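Local coordinates for protein 1,3,6,8-tetrahydroxynaphthalene synthase (Streptomyces coelicolor, PDB 1U0M) that condenses five malonyl-CoA units into a pentaketide and cyclises it to 1,3,6,8-tetrahydroxynaphthalene for melanin and naphthoquinone biosynthesis, at residues A[66-70]-A[179-183]; A[26-30]-A[47-51]. One frame throughout, in Å; residues are numbered along the deposited sequence.

Interaction 1 (A[66-70]-A[179-183]); sequences DTLEH and CYQPT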
# COMPACT_ATOMS: atom_id res chain seq x y z
N ASP A 66 3.85 -29.24 5.29
CA ASP A 66 2.69 -28.49 4.83
C ASP A 66 3.13 -27.31 3.96
O ASP A 66 2.46 -26.98 2.98
CB ASP A 66 1.86 -27.96 6.00
CG ASP A 66 1.34 -29.07 6.90
OD1 ASP A 66 0.75 -30.04 6.40
OD2 ASP A 66 1.52 -28.96 8.12
N THR A 67 4.25 -26.67 4.30
CA THR A 67 4.72 -25.54 3.52
C THR A 67 5.23 -25.97 2.15
O THR A 67 5.26 -25.16 1.22
CB THR A 67 5.80 -24.72 4.26
OG1 THR A 67 6.86 -24.37 3.36
CG2 THR A 67 6.34 -25.47 5.39
N LEU A 68 5.63 -27.23 2.02
CA LEU A 68 6.12 -27.75 0.75
C LEU A 68 4.95 -28.04 -0.20
O LEU A 68 5.11 -28.08 -1.43
CB LEU A 68 6.94 -29.02 0.97
CG LEU A 68 8.34 -28.90 1.58
CD1 LEU A 68 8.89 -30.31 1.80
CD2 LEU A 68 9.26 -28.11 0.66
N GLU A 69 3.78 -28.23 0.37
CA GLU A 69 2.58 -28.50 -0.40
C GLU A 69 1.95 -27.18 -0.84
O GLU A 69 2.08 -26.16 -0.16
CB GLU A 69 1.56 -29.28 0.43
CG GLU A 69 2.04 -30.64 0.90
CD GLU A 69 2.35 -31.58 -0.25
OE1 GLU A 69 2.88 -32.69 -0.00
OE2 GLU A 69 2.05 -31.22 -1.41
N HIS A 70 1.28 -27.20 -1.98
CA HIS A 70 0.61 -25.99 -2.43
C HIS A 70 -0.87 -26.30 -2.59
O HIS A 70 -1.29 -26.89 -3.58
CB HIS A 70 1.21 -25.49 -3.75
CG HIS A 70 0.80 -24.10 -4.09
ND1 HIS A 70 1.58 -23.25 -4.85
CD2 HIS A 70 -0.33 -23.41 -3.80
CE1 HIS A 70 0.95 -22.10 -5.01
NE2 HIS A 70 -0.21 -22.17 -4.38
N CYS A 179 4.78 -18.23 -0.10
CA CYS A 179 4.96 -17.84 -1.48
C CYS A 179 5.84 -18.87 -2.16
O CYS A 179 6.35 -18.64 -3.24
CB CYS A 179 5.58 -16.45 -1.58
SG CYS A 179 4.40 -15.11 -1.17
N TYR A 180 6.00 -20.03 -1.53
CA TYR A 180 6.80 -21.11 -2.11
C TYR A 180 6.03 -21.68 -3.30
O TYR A 180 4.86 -22.05 -3.15
CB TYR A 180 7.04 -22.22 -1.07
CG TYR A 180 7.66 -23.47 -1.67
CD1 TYR A 180 8.93 -23.44 -2.26
CD2 TYR A 180 6.94 -24.66 -1.70
CE1 TYR A 180 9.47 -24.58 -2.87
CE2 TYR A 180 7.46 -25.79 -2.30
CZ TYR A 180 8.72 -25.75 -2.89
OH TYR A 180 9.21 -26.87 -3.52
N GLN A 181 6.68 -21.76 -4.46
CA GLN A 181 6.04 -22.27 -5.68
C GLN A 181 6.79 -23.46 -6.27
O GLN A 181 7.74 -23.28 -7.05
CB GLN A 181 5.96 -21.18 -6.74
CG GLN A 181 5.40 -19.85 -6.27
CD GLN A 181 3.89 -19.85 -6.09
OE1 GLN A 181 3.34 -18.89 -5.57
NE2 GLN A 181 3.22 -20.91 -6.53
N PRO A 182 6.35 -24.69 -5.96
CA PRO A 182 6.98 -25.91 -6.46
C PRO A 182 7.28 -25.84 -7.95
O PRO A 182 8.28 -26.40 -8.43
CB PRO A 182 5.93 -26.98 -6.16
CG PRO A 182 5.28 -26.47 -4.94
CD PRO A 182 5.11 -25.00 -5.23
N THR A 183 6.43 -25.13 -8.68
CA THR A 183 6.56 -24.96 -10.12
C THR A 183 7.78 -24.15 -10.59
O THR A 183 8.26 -24.37 -11.70
CB THR A 183 5.30 -24.31 -10.71
OG1 THR A 183 5.08 -23.05 -10.07
CG2 THR A 183 4.09 -25.19 -10.48

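Interaction 2 (A[26-30]-A[47-51]); sequences MEETL and LRLIE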
# COMPACT_ATOMS: atom_id res chain seq x y z
N MET A 26 20.09 -25.29 7.45
CA MET A 26 20.81 -25.24 6.19
C MET A 26 20.87 -26.64 5.59
O MET A 26 20.57 -26.85 4.42
CB MET A 26 22.23 -24.75 6.44
CG MET A 26 23.18 -24.96 5.28
SD MET A 26 23.00 -23.67 4.10
CE MET A 26 21.56 -24.17 3.25
N GLU A 27 21.29 -27.59 6.42
CA GLU A 27 21.44 -28.97 6.02
C GLU A 27 20.15 -29.52 5.44
O GLU A 27 20.16 -30.14 4.38
CB GLU A 27 21.87 -29.83 7.22
CG GLU A 27 22.91 -30.89 6.86
CD GLU A 27 22.78 -32.18 7.67
OE1 GLU A 27 22.79 -32.11 8.92
OE2 GLU A 27 22.68 -33.26 7.04
N GLU A 28 19.05 -29.30 6.15
CA GLU A 28 17.74 -29.78 5.71
C GLU A 28 17.38 -29.20 4.35
O GLU A 28 16.87 -29.91 3.48
CB GLU A 28 16.66 -29.38 6.71
CG GLU A 28 16.76 -30.07 8.05
CD GLU A 28 15.92 -29.36 9.09
OE1 GLU A 28 14.73 -29.09 8.80
OE2 GLU A 28 16.44 -29.06 10.18
N THR A 29 17.63 -27.90 4.19
CA THR A 29 17.32 -27.22 2.94
C THR A 29 18.03 -27.92 1.79
O THR A 29 17.42 -28.19 0.75
CB THR A 29 17.78 -25.74 2.95
OG1 THR A 29 17.01 -25.00 3.91
CG2 THR A 29 17.57 -25.11 1.59
N LEU A 30 19.31 -28.23 1.99
CA LEU A 30 20.10 -28.90 0.97
C LEU A 30 19.54 -30.27 0.63
O LEU A 30 19.48 -30.65 -0.53
CB LEU A 30 21.56 -29.04 1.42
CG LEU A 30 22.51 -27.91 0.98
CD1 LEU A 30 21.87 -26.58 1.23
CD2 LEU A 30 23.84 -28.02 1.72
N LEU A 47 22.82 -25.71 -5.08
CA LEU A 47 23.22 -26.09 -3.73
C LEU A 47 24.39 -25.26 -3.18
O LEU A 47 24.37 -24.86 -2.01
CB LEU A 47 23.57 -27.58 -3.69
CG LEU A 47 22.44 -28.57 -3.39
CD1 LEU A 47 21.10 -28.02 -3.82
CD2 LEU A 47 22.74 -29.88 -4.10
N ARG A 48 25.40 -25.03 -4.01
CA ARG A 48 26.58 -24.26 -3.61
C ARG A 48 26.19 -22.84 -3.22
O ARG A 48 26.59 -22.33 -2.17
CB ARG A 48 27.62 -24.23 -4.74
CG ARG A 48 28.84 -23.34 -4.47
CD ARG A 48 29.97 -23.57 -5.49
NE ARG A 48 29.61 -23.11 -6.82
CZ ARG A 48 29.58 -21.83 -7.18
NH1 ARG A 48 29.91 -20.88 -6.32
NH2 ARG A 48 29.20 -21.50 -8.40
N LEU A 49 25.41 -22.21 -4.10
CA LEU A 49 24.94 -20.85 -3.90
C LEU A 49 24.19 -20.74 -2.58
O LEU A 49 24.44 -19.85 -1.77
CB LEU A 49 24.02 -20.45 -5.06
CG LEU A 49 24.70 -19.96 -6.35
CD1 LEU A 49 25.81 -20.91 -6.74
CD2 LEU A 49 23.68 -19.85 -7.46
N ILE A 50 23.27 -21.68 -2.36
CA ILE A 50 22.51 -21.68 -1.13
C ILE A 50 23.44 -21.80 0.07
O ILE A 50 23.40 -20.98 0.99
CB ILE A 50 21.49 -22.84 -1.12
CG1 ILE A 50 20.40 -22.57 -2.16
CG2 ILE A 50 20.88 -22.98 0.27
CD1 ILE A 50 19.43 -23.70 -2.33
N GLU A 51 24.30 -22.81 0.05
CA GLU A 51 25.20 -23.00 1.16
C GLU A 51 26.08 -21.80 1.47
O GLU A 51 26.29 -21.47 2.64
CB GLU A 51 26.06 -24.24 0.94
CG GLU A 51 26.64 -24.75 2.24
CD GLU A 51 27.15 -26.17 2.17
OE1 GLU A 51 27.28 -26.79 3.24
OE2 GLU A 51 27.43 -26.66 1.06

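Interaction 1 (A[66-70]-A[179-183])
Y180 is the first residue of 179-183 to meet the other segment, and it brings its ring against the backbone of T67 and L68. With CG anti to the backbone N (chi1 170°), the ring extends toward 66-70. At its edge, Y180 CE2 meets L68 O nearly in the ring plane, 3.4 Å away. T67 O approaches from an oblique position and stands 3.4 Å from Y180 CD2. The L68 side chain starts off pointing away, yet its CD2 methyl bends back to within 4.2 Å of Y180 CE2. Beyond the ring the hydroxyl OH is hydrogen-bonded by R36, and the Y180 carbonyl oxygen takes a bond from R76, so the residue is anchored at both ends. Q181 comes next. Its side chain bends at chi2 (-75°), which carries the amide to the edge of the H70 imidazole, the two planes being 50° apart. T237 touches both of these side chains. P182 closes the contact with its ring: P182 CG lies 3.9 Å from L68 O, and P182 CD approaches the edge of the imidazole at 4.0 Å from H70 ND1. The nitrogen of P182 sits above one face of the Y180 ring, toward its rim. The arrangement belongs to the N-terminal half of a thiolase fold, where T67 of helix 64-67 and the loop that follows pack on the connection between strand 167-175 and helix 187-195.

Interaction 2 (A[26-30]-A[47-51])
L30, M26 and I50 carry this contact, in which the axes of the two short helical segments come within 10.4 Å of each other, nearly antiparallel at 165°. L30 is placed between I50 and E51: L30 CD1 rests 3.9 Å from I50 CG2 as the two side chains run antiparallel alongside each other, and L30 CD2 lies against the carboxylate carbon of E51, whose side chain stands nearly perpendicular to it. CG of L30 also meets CG of L47 at 4.4 Å. M26 has its CG anti to the backbone N (chi1 166°) and then bends at chi2 and chi3, a curl that sets M26 SD 3.7 Å from E51 CA. It also places M26 CE 3.3 Å from I50 CG2, closer than two methyl groups normally come, so the exact spacing is doubtful. The CG2 branch of I50 thus serves as a common apolar centre, since T29 CG2 also approaches it, at 4.2 Å. The polar end of T29 is used otherwise, OG1 being bonded to the carbonyl of T25. Further along helix 26-37, A33 and R34 touch L47, so helix 43-52 packs back along its predecessor, with strands 22-25 and 57-60 pairing antiparallel at the ends of the hairpin.

From the N terminus, the chain leaves strand 22-25, forms helix 26-37 and turns back through helix 43-52, and interaction 2 closes this short helical hairpin with 16 residues between its segments. Strand 57-60 then pairs with 22-25, and helix 64-67 leads into interaction 1. That contact closes a much longer loop of 108 residues, which takes in three parallel strands of the nine-stranded sheet and several helices. The loops follow one another in series, neither nesting nor crossing. The centres of the two contacts lie about 17 Å apart and their nearest atoms about 8 Å, so they do not touch. The helix that carries segment 26-30 also carries R36, the partner of the Y180 hydroxyl.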